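Local coordinates for Melibiose/raffinose/stachyose-binding protein MelE (Bacillus subtilis subsp. subtilis str. 168, PDB 4R6H), which binds melibiose, raffinose and stachyose and serves as the solute-binding component of the ABC transporter complex that imports these sugars, at residues 32-37 / 63-68; 196-201 / 229-234; 255-260 / 276-281; 339-344 / 354-359. One frame throughout, in Å; residues are numbered along the deposited sequence.

In the fold
The four contacts follow one another along the chain, each closing before the next opens. Interaction 1 pairs the strands of a two-stranded parallel sheet, with its centre 29 Å from that of the chain. Interaction 2 packs helix 192-206 on helix 229-240 across the chain's centre from it, the two contact centres being 44 Å apart. Helix 229-240 is followed by helix 256-261, which enters interaction 3, centred 26 Å from interaction 2. Interactions 3 and 4 touch, with Q276 probably hydrogen-bonded to S344 and packed against F357, so helix 274-281 meets the end of helix 333-343 and the loop after it. Interaction 1 thus lies far out in the fold, its centre 39 Å from that of interaction 3, while interactions 3 and 4 join directly.

Interaction 1. Residues 32-37 / 63-68; sequences KKTLTI and DIHVSL
D63 O accepts the backbone N-H of K33 at 2.8 Å and also meets the CA-H of K32, with CA 3.2 Å from D63 O. From there the strands run parallel in one-to-one register, and the N-H groups of H65, L35, S67 and I37 donate in turn to K33 O, H65 O, L35 O and S67 O. On one face T34 sets its methyl CG2 3.7 Å from S67 CB, while T34 OG1 stands at the edge of the H65 imidazole, in its plane, 3.8 Å from CD2. S67 OG turns to H69. On the other face apolar side chains meet toward the I37 end: I37 CD1 reaches V66 CG1 at 3.7 Å, and I37 CG2 lies 3.8 Å from L68 CD2. At the opposite, polar end K33 holds its CG between the backbone N and the carbonyl carbon (chi1 68°), which lays the chain alongside I64 before NZ goes on to a salt bridge with E322. Cutting K33 back to alanine would probably leave E322 without its cationic mate and bare the flank of I64. Helix 44-60 makes the crossover between the strands and packs on I64 and V66, a beta-alpha-beta unit of the solute-binding protein fold.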
loop_
_atom_site.group_PDB
_atom_site.type_symbol
_atom_site.label_atom_id
_atom_site.label_comp_id
_atom_site.label_asym_id
_atom_site.label_seq_id
_atom_site.Cartn_x
_atom_site.Cartn_y
_atom_site.Cartn_z
ATOM N N LYS A 32 -5.400 -30.548 21.854
ATOM C CA LYS A 32 -4.691 -29.456 21.160
ATOM C C LYS A 32 -5.014 -28.117 21.818
ATOM O O LYS A 32 -6.100 -27.932 22.365
ATOM C CB LYS A 32 -5.061 -29.401 19.666
ATOM C CG LYS A 32 -4.701 -30.641 18.880
ATOM C CD LYS A 32 -4.925 -30.448 17.394
ATOM C CE LYS A 32 -4.631 -31.733 16.628
ATOM N NZ LYS A 32 -4.926 -31.597 15.168
ATOM N N LYS A 33 -4.071 -27.190 21.749
ATOM C CA LYS A 33 -4.314 -25.798 22.140
ATOM C C LYS A 33 -4.521 -24.969 20.868
ATOM O O LYS A 33 -3.976 -25.298 19.818
ATOM C CB LYS A 33 -3.139 -25.280 22.948
ATOM C CG LYS A 33 -1.868 -25.127 22.135
ATOM C CD LYS A 33 -0.662 -25.561 22.926
ATOM C CE LYS A 33 -0.313 -24.530 23.977
ATOM N NZ LYS A 33 1.158 -24.452 24.128
ATOM N N THR A 34 -5.289 -23.899 20.992
ATOM C CA THR A 34 -5.645 -23.083 19.842
ATOM C C THR A 34 -4.680 -21.913 19.753
ATOM O O THR A 34 -4.484 -21.216 20.732
ATOM C CB THR A 34 -7.062 -22.535 19.987
ATOM O OG1 THR A 34 -7.998 -23.625 19.867
ATOM C CG2 THR A 34 -7.354 -21.521 18.901
ATOM N N LEU A 35 -4.124 -21.678 18.566
ATOM C CA LEU A 35 -3.250 -20.507 18.313
ATOM C C LEU A 35 -4.073 -19.624 17.375
ATOM O O LEU A 35 -4.423 -20.042 16.266
ATOM C CB LEU A 35 -1.962 -20.967 17.638
ATOM C CG LEU A 35 -1.008 -19.814 17.213
ATOM C CD1 LEU A 35 -0.380 -19.166 18.419
ATOM C CD2 LEU A 35 0.074 -20.335 16.290
ATOM N N THR A 36 -4.466 -18.440 17.867
ATOM C CA THR A 36 -5.356 -17.589 17.112
ATOM C C THR A 36 -4.567 -16.552 16.329
ATOM O O THR A 36 -3.680 -15.886 16.875
ATOM C CB THR A 36 -6.368 -16.876 18.012
ATOM O OG1 THR A 36 -5.678 -16.182 19.056
ATOM C CG2 THR A 36 -7.352 -17.888 18.637
ATOM N N ILE A 37 -4.900 -16.456 15.049
ATOM C CA ILE A 37 -4.186 -15.554 14.126
ATOM C C ILE A 37 -5.207 -14.711 13.365
ATOM O O ILE A 37 -6.164 -15.252 12.769
ATOM C CB ILE A 37 -3.387 -16.337 13.081
ATOM C CG1 ILE A 37 -2.501 -17.368 13.762
ATOM C CG2 ILE A 37 -2.587 -15.380 12.167
ATOM C CD1 ILE A 37 -1.533 -18.093 12.854
ATOM N N ASP A 63 0.142 -30.705 18.750
ATOM C CA ASP A 63 -0.686 -30.154 19.799
ATOM C C ASP A 63 -1.269 -28.776 19.520
ATOM O O ASP A 63 -1.810 -28.148 20.423
ATOM C CB ASP A 63 0.117 -30.098 21.110
ATOM C CG ASP A 63 1.330 -29.182 21.038
ATOM O OD1 ASP A 63 1.928 -29.032 19.952
ATOM O OD2 ASP A 63 1.680 -28.607 22.085
ATOM N N ILE A 64 -1.148 -28.282 18.291
ATOM C CA ILE A 64 -1.650 -26.930 17.992
ATOM C C ILE A 64 -2.722 -26.991 16.913
ATOM O O ILE A 64 -2.541 -27.599 15.872
ATOM C CB ILE A 64 -0.495 -25.969 17.609
ATOM C CG1 ILE A 64 0.502 -25.865 18.774
ATOM C CG2 ILE A 64 -1.041 -24.610 17.180
ATOM C CD1 ILE A 64 1.879 -25.297 18.425
ATOM N N HIS A 65 -3.832 -26.340 17.182
ATOM C CA HIS A 65 -4.832 -26.070 16.186
ATOM C C HIS A 65 -4.723 -24.564 15.870
ATOM O O HIS A 65 -4.945 -23.732 16.745
ATOM C CB HIS A 65 -6.233 -26.395 16.726
ATOM C CG HIS A 65 -7.326 -25.761 15.934
ATOM N ND1 HIS A 65 -7.583 -26.089 14.620
ATOM C CD2 HIS A 65 -8.202 -24.781 16.259
ATOM C CE1 HIS A 65 -8.580 -25.345 14.172
ATOM N NE2 HIS A 65 -8.972 -24.543 15.145
ATOM N N VAL A 66 -4.410 -24.255 14.613
ATOM C CA VAL A 66 -4.313 -22.875 14.182
ATOM C C VAL A 66 -5.703 -22.391 13.791
ATOM O O VAL A 66 -6.360 -22.967 12.915
ATOM C CB VAL A 66 -3.328 -22.718 13.034
ATOM C CG1 VAL A 66 -3.369 -21.254 12.559
ATOM C CG2 VAL A 66 -1.934 -23.184 13.423
ATOM N N SER A 67 -6.148 -21.327 14.443
ATOM C CA SER A 67 -7.443 -20.705 14.166
ATOM C C SER A 67 -7.149 -19.383 13.449
ATOM O O SER A 67 -6.828 -18.375 14.081
ATOM C CB SER A 67 -8.236 -20.459 15.443
ATOM O OG SER A 67 -9.502 -19.861 15.144
ATOM N N LEU A 68 -7.301 -19.443 12.130
ATOM C CA LEU A 68 -7.010 -18.337 11.224
ATOM C C LEU A 68 -8.292 -17.589 10.929
ATOM O O LEU A 68 -9.292 -18.180 10.486
ATOM C CB LEU A 68 -6.433 -18.864 9.905
ATOM C CG LEU A 68 -4.976 -18.621 9.588
ATOM C CD1 LEU A 68 -4.657 -19.339 8.275
ATOM C CD2 LEU A 68 -4.670 -17.117 9.559
HETATM O O HOH W 1 -2.003 -30.146 15.034
HETATM O O HOH W 2 -6.074 -28.817 13.931
#

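Interaction 2. Residues 196-201 / 229-234; sequences QYYDQF and TYLSEI
Y197 and Y198 both reach L231 and its neighbours, but their rings are used differently. The Y197 ring meets L231 O at its edge and in its plane; the Y198 ring has Y197 CD2 over one face, 4.0 Å above the plane and toward the rim, and takes L231 CB and S232 OG near its edge. Different first torsions spread the two: Y197 carries CG anti to the backbone N (chi1 161°), whereas in Y198 it is anti to the carbonyl carbon (-79°). Y197 OH donates to L231 O at 2.7 Å, in the carbonyl plane and on a lone pair, and that hydroxyl also rests 3.5 Å from I234 CB. Y198 OH and S232 OG share a hydrogen bond of 2.8 Å. Each buried phenol hydroxyl is therefore satisfied by the facing helix, and the bond at its far end holds the ring in place. L231 is directed toward helix 196-201: its CB lies 3.8 Å from Y198 CD1, and its CD2 is 3.7 Å from F201 CB. The segment axes stay 10.5 Å apart at an angle of 133°, a gap that the long tyrosines bridge. Helix 383-395 packs on Y198 through L387, V390 and L394, helix 163-177 meets F201 and I234 through M163, and P401 and I404 of helix 401-420 lie against S232.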
loop_
_atom_site.group_PDB
_atom_site.type_symbol
_atom_site.label_atom_id
_atom_site.label_comp_id
_atom_site.label_asym_id
_atom_site.label_seq_id
_atom_site.Cartn_x
_atom_site.Cartn_y
_atom_site.Cartn_z
ATOM N N GLN A 196 -6.095 7.189 -3.529
ATOM C CA GLN A 196 -4.792 6.614 -3.813
ATOM C C GLN A 196 -3.841 7.655 -4.454
ATOM O O GLN A 196 -2.640 7.708 -4.155
ATOM C CB GLN A 196 -4.940 5.391 -4.730
ATOM C CG GLN A 196 -3.618 4.706 -4.968
ATOM C CD GLN A 196 -3.680 3.346 -5.621
ATOM O OE1 GLN A 196 -4.741 2.780 -5.823
ATOM N NE2 GLN A 196 -2.497 2.789 -5.905
ATOM N N TYR A 197 -4.409 8.433 -5.375
ATOM C CA TYR A 197 -3.660 9.512 -6.023
ATOM C C TYR A 197 -3.127 10.500 -4.973
ATOM O O TYR A 197 -1.930 10.845 -4.936
ATOM C CB TYR A 197 -4.550 10.208 -7.088
ATOM C CG TYR A 197 -4.050 11.569 -7.474
ATOM C CD1 TYR A 197 -2.999 11.726 -8.389
ATOM C CD2 TYR A 197 -4.566 12.689 -6.862
ATOM C CE1 TYR A 197 -2.502 13.001 -8.689
ATOM C CE2 TYR A 197 -4.075 13.952 -7.140
ATOM C CZ TYR A 197 -3.078 14.102 -8.086
ATOM O OH TYR A 197 -2.585 15.374 -8.348
ATOM N N TYR A 198 -4.043 11.013 -4.165
ATOM C CA TYR A 198 -3.648 11.982 -3.146
ATOM C C TYR A 198 -2.632 11.403 -2.180
ATOM O O TYR A 198 -1.648 12.058 -1.826
ATOM C CB TYR A 198 -4.840 12.506 -2.392
ATOM C CG TYR A 198 -5.683 13.572 -3.068
ATOM C CD1 TYR A 198 -5.160 14.831 -3.373
ATOM C CD2 TYR A 198 -7.040 13.385 -3.282
ATOM C CE1 TYR A 198 -5.953 15.834 -3.934
ATOM C CE2 TYR A 198 -7.824 14.380 -3.819
ATOM C CZ TYR A 198 -7.287 15.613 -4.118
ATOM O OH TYR A 198 -8.119 16.574 -4.664
ATOM N N ASP A 199 -2.913 10.194 -1.686
ATOM C CA ASP A 199 -2.071 9.582 -0.670
ATOM C C ASP A 199 -0.656 9.340 -1.184
ATOM O O ASP A 199 0.341 9.684 -0.495
ATOM C CB ASP A 199 -2.749 8.266 -0.189
ATOM C CG ASP A 199 -2.351 7.847 1.196
ATOM O OD1 ASP A 199 -1.847 8.634 1.976
ATOM O OD2 ASP A 199 -2.677 6.713 1.540
ATOM N N GLN A 200 -0.516 8.745 -2.369
ATOM C CA GLN A 200 0.796 8.451 -2.884
ATOM C C GLN A 200 1.580 9.731 -3.150
ATOM O O GLN A 200 2.731 9.814 -2.773
ATOM C CB GLN A 200 0.792 7.610 -4.170
ATOM C CG GLN A 200 0.560 6.143 -3.959
ATOM C CD GLN A 200 0.656 5.302 -5.226
ATOM O OE1 GLN A 200 -0.159 4.419 -5.412
ATOM N NE2 GLN A 200 1.735 5.460 -5.988
ATOM N N PHE A 201 0.939 10.713 -3.806
ATOM C CA PHE A 201 1.698 11.918 -4.190
ATOM C C PHE A 201 1.943 12.866 -3.014
ATOM O O PHE A 201 2.813 13.729 -3.080
ATOM C CB PHE A 201 1.100 12.615 -5.403
ATOM C CG PHE A 201 1.427 11.954 -6.712
ATOM C CD1 PHE A 201 2.722 12.010 -7.253
ATOM C CD2 PHE A 201 0.452 11.291 -7.421
ATOM C CE1 PHE A 201 2.988 11.414 -8.472
ATOM C CE2 PHE A 201 0.705 10.723 -8.660
ATOM C CZ PHE A 201 2.008 10.771 -9.178
ATOM N N THR A 229 -2.758 22.077 -1.704
ATOM C CA THR A 229 -3.589 22.463 -2.835
ATOM C C THR A 229 -3.027 22.079 -4.187
ATOM O O THR A 229 -3.782 21.778 -5.137
ATOM C CB THR A 229 -3.850 24.008 -2.793
ATOM O OG1 THR A 229 -4.368 24.347 -1.497
ATOM C CG2 THR A 229 -4.785 24.466 -3.848
ATOM N N TYR A 230 -1.702 22.106 -4.233
ATOM C CA TYR A 230 -0.998 21.646 -5.445
ATOM C C TYR A 230 -1.541 20.346 -6.039
ATOM O O TYR A 230 -1.779 20.255 -7.248
ATOM C CB TYR A 230 0.490 21.494 -5.129
ATOM C CG TYR A 230 1.315 20.919 -6.237
ATOM C CD1 TYR A 230 1.789 21.708 -7.258
ATOM C CD2 TYR A 230 1.673 19.566 -6.248
ATOM C CE1 TYR A 230 2.592 21.182 -8.277
ATOM C CE2 TYR A 230 2.465 19.052 -7.276
ATOM C CZ TYR A 230 2.924 19.845 -8.257
ATOM O OH TYR A 230 3.688 19.285 -9.260
ATOM N N LEU A 231 -1.797 19.361 -5.176
ATOM C CA LEU A 231 -2.295 18.096 -5.720
ATOM C C LEU A 231 -3.691 18.165 -6.328
ATOM O O LEU A 231 -4.017 17.470 -7.312
ATOM C CB LEU A 231 -2.256 16.989 -4.658
ATOM C CG LEU A 231 -0.851 16.681 -4.129
ATOM C CD1 LEU A 231 -0.962 15.720 -2.965
ATOM C CD2 LEU A 231 0.038 16.174 -5.225
ATOM N N SER A 232 -4.521 19.032 -5.758
ATOM C CA SER A 232 -5.831 19.234 -6.337
ATOM C C SER A 232 -5.773 20.015 -7.684
ATOM O O SER A 232 -6.548 19.738 -8.613
ATOM C CB SER A 232 -6.726 19.972 -5.351
ATOM O OG SER A 232 -7.055 19.117 -4.237
ATOM N N GLU A 233 -4.855 20.975 -7.730
ATOM C CA GLU A 233 -4.617 21.718 -8.971
ATOM C C GLU A 233 -4.150 20.796 -10.091
ATOM O O GLU A 233 -4.658 20.882 -11.216
ATOM C CB GLU A 233 -3.666 22.879 -8.755
ATOM C CG GLU A 233 -4.361 24.000 -7.992
ATOM C CD GLU A 233 -3.405 25.023 -7.501
ATOM O OE1 GLU A 233 -2.353 24.642 -6.975
ATOM O OE2 GLU A 233 -3.707 26.200 -7.665
ATOM N N ILE A 234 -3.219 19.907 -9.774
ATOM C CA ILE A 234 -2.735 18.964 -10.770
ATOM C C ILE A 234 -3.877 18.070 -11.269
ATOM O O ILE A 234 -4.076 17.845 -12.457
ATOM C CB ILE A 234 -1.588 18.120 -10.212
ATOM C CG1 ILE A 234 -0.311 18.948 -9.985
ATOM C CG2 ILE A 234 -1.310 16.976 -11.202
ATOM C CD1 ILE A 234 0.225 19.648 -11.239
#

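Interaction 3. Residues 255-260 / 276-281; sequences QLIELM and QDVAQI
I257 and V278 mark the closest backbone approach, their CA atoms 5.7 Å apart where helix 256-260 crosses helix 276-281. The axes come within 9.1 Å at a crossing angle of -60°, so the helices touch over a short patch and then diverge. I257 carries most of it, and its two branches divide the work. The ethyl arm, with CG1 anti to the carbonyl carbon (chi1 -69°), crosses D277 at a slant and puts CD1 3.6 Å from D277 CB. The methyl CG2 takes the other side of the patch and meets I281 at about a right angle; at 3.4 Å, I257 CG2 and I281 CD1 are tighter than ordinary van der Waals contact. One turn on, M260 in the conformer given lays its CG 3.8 Å from V278 CG2 while its sulfur end leads away. D277 takes part through its CB and OD2, the latter hydrogen-bonded to T273 OG1, just before helix 274-281. The pairing is thus largely one of hydrocarbon surfaces. L274, one turn back in helix 274-281, fits against I257 and M260; M260 also packs on I265 of strand 265-269, and V278 rests on V285 in the loop before strand 287-291.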
loop_
_atom_site.group_PDB
_atom_site.type_symbol
_atom_site.label_atom_id
_atom_site.label_comp_id
_atom_site.label_asym_id
_atom_site.label_seq_id
_atom_site.Cartn_x
_atom_site.Cartn_y
_atom_site.Cartn_z
ATOM N N GLN A 255 -13.651 -2.489 -14.928
ATOM C CA GLN A 255 -13.358 -2.209 -16.320
ATOM C C GLN A 255 -11.854 -2.183 -16.648
ATOM O O GLN A 255 -11.452 -2.240 -17.819
ATOM C CB GLN A 255 -13.995 -0.883 -16.720
ATOM C CG GLN A 255 -15.526 -0.853 -16.547
ATOM C CD GLN A 255 -16.173 0.546 -16.486
ATOM O OE1 GLN A 255 -15.537 1.554 -16.239
ATOM N NE2 GLN A 255 -17.479 0.579 -16.714
ATOM N N LEU A 256 -11.010 -2.087 -15.621
ATOM C CA LEU A 256 -9.610 -1.759 -15.837
ATOM C C LEU A 256 -8.868 -2.821 -16.651
ATOM O O LEU A 256 -8.149 -2.498 -17.605
ATOM C CB LEU A 256 -8.911 -1.545 -14.478
ATOM C CG LEU A 256 -7.359 -1.415 -14.535
ATOM C CD1 LEU A 256 -6.933 -0.255 -15.418
ATOM C CD2 LEU A 256 -6.781 -1.328 -13.139
ATOM N N ILE A 257 -8.982 -4.082 -16.247
ATOM C CA ILE A 257 -8.174 -5.133 -16.876
ATOM C C ILE A 257 -8.485 -5.188 -18.367
ATOM O O ILE A 257 -7.547 -5.219 -19.188
ATOM C CB ILE A 257 -8.405 -6.493 -16.231
ATOM C CG1 ILE A 257 -7.824 -6.516 -14.810
ATOM C CG2 ILE A 257 -7.796 -7.590 -17.077
ATOM C CD1 ILE A 257 -8.282 -7.692 -13.963
ATOM N N GLU A 258 -9.764 -5.218 -18.728
ATOM C CA GLU A 258 -10.140 -5.299 -20.149
ATOM C C GLU A 258 -9.625 -4.074 -20.928
ATOM O O GLU A 258 -9.058 -4.225 -22.028
ATOM C CB GLU A 258 -11.677 -5.439 -20.344
ATOM C CG GLU A 258 -12.129 -5.388 -21.817
ATOM C CD GLU A 258 -13.580 -5.809 -22.086
ATOM O OE1 GLU A 258 -14.253 -6.266 -21.140
ATOM O OE2 GLU A 258 -14.053 -5.684 -23.257
ATOM N N LEU A 259 -9.735 -2.878 -20.378
ATOM C CA LEU A 259 -9.277 -1.694 -21.099
ATOM C C LEU A 259 -7.752 -1.690 -21.253
ATOM O O LEU A 259 -7.221 -1.368 -22.331
ATOM C CB LEU A 259 -9.713 -0.391 -20.432
ATOM C CG LEU A 259 -11.184 -0.098 -20.517
ATOM C CD1 LEU A 259 -11.484 1.078 -19.581
ATOM C CD2 LEU A 259 -11.661 0.198 -21.939
ATOM N N MET A 260 -7.022 -2.067 -20.204
ATOM C CA MET A 260 -5.587 -2.123 -20.279
ATOM C C MET A 260 -5.136 -3.176 -21.324
ATOM O O MET A 260 -4.232 -2.931 -22.106
ATOM C CB MET A 260 -5.035 -2.405 -18.866
ATOM C CG MET A 260 -3.526 -2.270 -18.685
ATOM S SD MET A 260 -2.733 -0.737 -19.241
ATOM C CE MET A 260 -2.085 -0.027 -17.763
ATOM N N GLN A 276 -0.139 -9.045 -14.436
ATOM C CA GLN A 276 -0.339 -10.488 -14.544
ATOM C C GLN A 276 -1.751 -10.795 -15.048
ATOM O O GLN A 276 -1.987 -11.736 -15.847
ATOM C CB GLN A 276 -0.006 -11.175 -13.194
ATOM C CG GLN A 276 -0.913 -10.860 -11.975
ATOM C CD GLN A 276 -0.309 -11.114 -10.579
ATOM O OE1 GLN A 276 -0.901 -11.797 -9.732
ATOM N NE2 GLN A 276 0.797 -10.524 -10.326
ATOM N N ASP A 277 -2.717 -10.000 -14.616
ATOM C CA ASP A 277 -4.105 -10.193 -15.018
ATOM C C ASP A 277 -4.305 -9.875 -16.506
ATOM O O ASP A 277 -5.023 -10.595 -17.214
ATOM C CB ASP A 277 -5.037 -9.332 -14.188
ATOM C CG ASP A 277 -5.109 -9.756 -12.741
ATOM O OD1 ASP A 277 -4.768 -10.927 -12.440
ATOM O OD2 ASP A 277 -5.473 -8.843 -11.941
ATOM N N VAL A 278 -3.675 -8.802 -16.972
ATOM C CA VAL A 278 -3.731 -8.421 -18.378
ATOM C C VAL A 278 -3.051 -9.480 -19.253
ATOM O O VAL A 278 -3.590 -9.837 -20.298
ATOM C CB VAL A 278 -3.033 -7.029 -18.561
ATOM C CG1 VAL A 278 -2.688 -6.737 -20.023
ATOM C CG2 VAL A 278 -3.922 -5.942 -18.008
ATOM N N ALA A 279 -1.889 -9.968 -18.809
ATOM C CA ALA A 279 -1.155 -11.001 -19.570
ATOM C C ALA A 279 -1.978 -12.246 -19.791
ATOM O O ALA A 279 -1.824 -12.910 -20.844
ATOM C CB ALA A 279 0.145 -11.330 -18.883
ATOM N N GLN A 280 -2.870 -12.576 -18.851
ATOM C CA GLN A 280 -3.730 -13.748 -19.009
ATOM C C GLN A 280 -4.757 -13.583 -20.125
ATOM O O GLN A 280 -5.167 -14.578 -20.745
ATOM C CB GLN A 280 -4.432 -14.086 -17.680
ATOM C CG GLN A 280 -3.474 -14.457 -16.551
ATOM C CD GLN A 280 -2.868 -15.843 -16.694
ATOM O OE1 GLN A 280 -1.662 -15.995 -16.964
ATOM N NE2 GLN A 280 -3.696 -16.866 -16.510
ATOM N N ILE A 281 -5.179 -12.361 -20.372
ATOM C CA ILE A 281 -6.189 -12.053 -21.381
ATOM C C ILE A 281 -5.541 -11.699 -22.746
ATOM O O ILE A 281 -6.020 -12.077 -23.831
ATOM C CB ILE A 281 -7.080 -10.893 -20.885
ATOM C CG1 ILE A 281 -8.007 -11.444 -19.777
ATOM C CG2 ILE A 281 -7.886 -10.294 -22.011
ATOM C CD1 ILE A 281 -8.487 -10.374 -18.833
#

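Interaction 4. Residues 339-344 / 354-359; sequences MAEATS and ADIFYA
E341 and A354 form the close-fitting half of this contact. A340 CB and A354 CB meet at 3.9 Å, and the E341 chain runs past the same methyl. E341 holds CG anti to the carbonyl carbon (chi1 -73°) and stays extended beyond it, which brings OE2 to the backbone N-H of D355 at 2.8 Å. That bond is nearly straight at the hydrogen (165°) and comes in on the anti side, 30° out of the carboxylate plane. D355 forms the solvent-facing rim of this half and sends its own carboxylate away from the helix. OE2 also forms a salt bridge with K337, which probably eases the nearness of the D355 carboxylate. With a glycine in place of E341, the D355 N-H is likely to lose its acceptor and K337 its acidic mate. The far half is looser and wetter. I356 offers its methyl CG2 to S344 C at 4.0 Å, and beyond it a water donates to S344 O at 3.1 Å and accepts from Y358 N at 3.0 Å. S344 OG turns instead to Q276. Positive phi at S344 ends helix 333-343 in a Schellman motif. The returning chain passes through an inverse gamma turn centred on D355 and a type I beta turn from I356 to A359, reaching Y358 as the N-cap of helix 359-364: a loop between helices 333-343 and 359-364 that folds back onto the C-terminal end of the first.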
loop_
_atom_site.group_PDB
_atom_site.type_symbol
_atom_site.label_atom_id
_atom_site.label_comp_id
_atom_site.label_asym_id
_atom_site.label_seq_id
_atom_site.Cartn_x
_atom_site.Cartn_y
_atom_site.Cartn_z
ATOM N N MET A 339 4.244 -17.937 0.509
ATOM C CA MET A 339 3.281 -16.951 0.968
ATOM C C MET A 339 3.381 -15.642 0.173
ATOM O O MET A 339 2.376 -15.104 -0.248
ATOM C CB MET A 339 3.428 -16.713 2.458
ATOM C CG MET A 339 2.337 -15.898 3.098
ATOM S SD MET A 339 0.735 -16.753 3.182
ATOM C CE MET A 339 -0.218 -15.927 1.911
ATOM N N ALA A 340 4.607 -15.152 -0.049
ATOM C CA ALA A 340 4.776 -13.920 -0.805
ATOM C C ALA A 340 4.221 -14.022 -2.216
ATOM O O ALA A 340 3.506 -13.120 -2.681
ATOM C CB ALA A 340 6.245 -13.507 -0.807
ATOM N N GLU A 341 4.511 -15.126 -2.891
ATOM C CA GLU A 341 3.965 -15.298 -4.229
ATOM C C GLU A 341 2.431 -15.269 -4.288
ATOM O O GLU A 341 1.828 -14.735 -5.213
ATOM C CB GLU A 341 4.516 -16.585 -4.847
ATOM C CG GLU A 341 5.977 -16.422 -5.235
ATOM C CD GLU A 341 6.665 -17.678 -5.746
ATOM O OE1 GLU A 341 5.997 -18.716 -5.940
ATOM O OE2 GLU A 341 7.899 -17.620 -5.954
ATOM N N ALA A 342 1.783 -15.824 -3.285
ATOM C CA ALA A 342 0.324 -15.774 -3.212
ATOM C C ALA A 342 -0.234 -14.360 -3.114
ATOM O O ALA A 342 -1.349 -14.095 -3.523
ATOM C CB ALA A 342 -0.159 -16.606 -2.055
ATOM N N THR A 343 0.566 -13.449 -2.540
ATOM C CA THR A 343 0.216 -12.052 -2.388
ATOM C C THR A 343 0.663 -11.160 -3.545
ATOM O O THR A 343 0.368 -9.944 -3.537
ATOM C CB THR A 343 0.823 -11.433 -1.096
ATOM O OG1 THR A 343 2.237 -11.198 -1.257
ATOM C CG2 THR A 343 0.559 -12.329 0.132
ATOM N N SER A 344 1.398 -11.742 -4.492
ATOM C CA SER A 344 1.930 -11.041 -5.667
ATOM C C SER A 344 2.902 -9.928 -5.317
ATOM O O SER A 344 3.087 -8.991 -6.095
ATOM C CB SER A 344 0.801 -10.522 -6.577
ATOM O OG SER A 344 -0.006 -11.637 -6.997
ATOM N N ALA A 354 10.924 -14.090 -4.218
ATOM C CA ALA A 354 9.620 -14.510 -4.700
ATOM C C ALA A 354 9.525 -14.249 -6.203
ATOM O O ALA A 354 9.880 -13.166 -6.658
ATOM C CB ALA A 354 8.499 -13.760 -4.007
ATOM N N ASP A 355 9.045 -15.249 -6.941
ATOM C CA ASP A 355 8.902 -15.170 -8.383
ATOM C C ASP A 355 7.576 -14.524 -8.707
ATOM O O ASP A 355 6.561 -15.187 -8.881
ATOM C CB ASP A 355 9.031 -16.572 -8.962
ATOM C CG ASP A 355 8.882 -16.627 -10.466
ATOM O OD1 ASP A 355 8.788 -15.583 -11.097
ATOM O OD2 ASP A 355 8.806 -17.745 -11.021
ATOM N N ILE A 356 7.561 -13.188 -8.693
ATOM C CA ILE A 356 6.350 -12.415 -8.903
ATOM C C ILE A 356 6.433 -11.680 -10.247
ATOM O O ILE A 356 7.545 -11.454 -10.804
ATOM C CB ILE A 356 6.087 -11.414 -7.729
ATOM C CG1 ILE A 356 7.212 -10.353 -7.656
ATOM C CG2 ILE A 356 5.968 -12.178 -6.406
ATOM C CD1 ILE A 356 7.010 -9.285 -6.611
ATOM N N PHE A 357 5.280 -11.230 -10.717
ATOM C CA PHE A 357 5.189 -10.639 -12.047
ATOM C C PHE A 357 6.078 -9.404 -12.224
ATOM O O PHE A 357 6.768 -9.262 -13.269
ATOM C CB PHE A 357 3.732 -10.343 -12.414
ATOM C CG PHE A 357 3.579 -9.859 -13.814
ATOM C CD1 PHE A 357 3.630 -8.518 -14.101
ATOM C CD2 PHE A 357 3.374 -10.763 -14.835
ATOM C CE1 PHE A 357 3.477 -8.090 -15.415
ATOM C CE2 PHE A 357 3.220 -10.315 -16.152
ATOM C CZ PHE A 357 3.258 -8.987 -16.416
ATOM N N TYR A 358 6.118 -8.540 -11.211
ATOM C CA TYR A 358 6.907 -7.318 -11.326
ATOM C C TYR A 358 8.332 -7.447 -10.807
ATOM O O TYR A 358 9.033 -6.444 -10.581
ATOM C CB TYR A 358 6.223 -6.159 -10.603
ATOM C CG TYR A 358 4.901 -5.749 -11.211
ATOM C CD1 TYR A 358 4.759 -5.458 -12.565
ATOM C CD2 TYR A 358 3.815 -5.588 -10.396
ATOM C CE1 TYR A 358 3.523 -5.043 -13.073
ATOM C CE2 TYR A 358 2.593 -5.172 -10.891
ATOM C CZ TYR A 358 2.477 -4.899 -12.237
ATOM O OH TYR A 358 1.235 -4.475 -12.774
ATOM N N ALA A 359 8.822 -8.682 -10.628
ATOM C CA ALA A 359 10.163 -8.840 -10.104
ATOM C C ALA A 359 11.253 -8.100 -10.911
ATOM O O ALA A 359 12.174 -7.517 -10.312
ATOM C CB ALA A 359 10.525 -10.332 -10.025
HETATM O O HOH W 3 4.077 -8.700 -9.070
#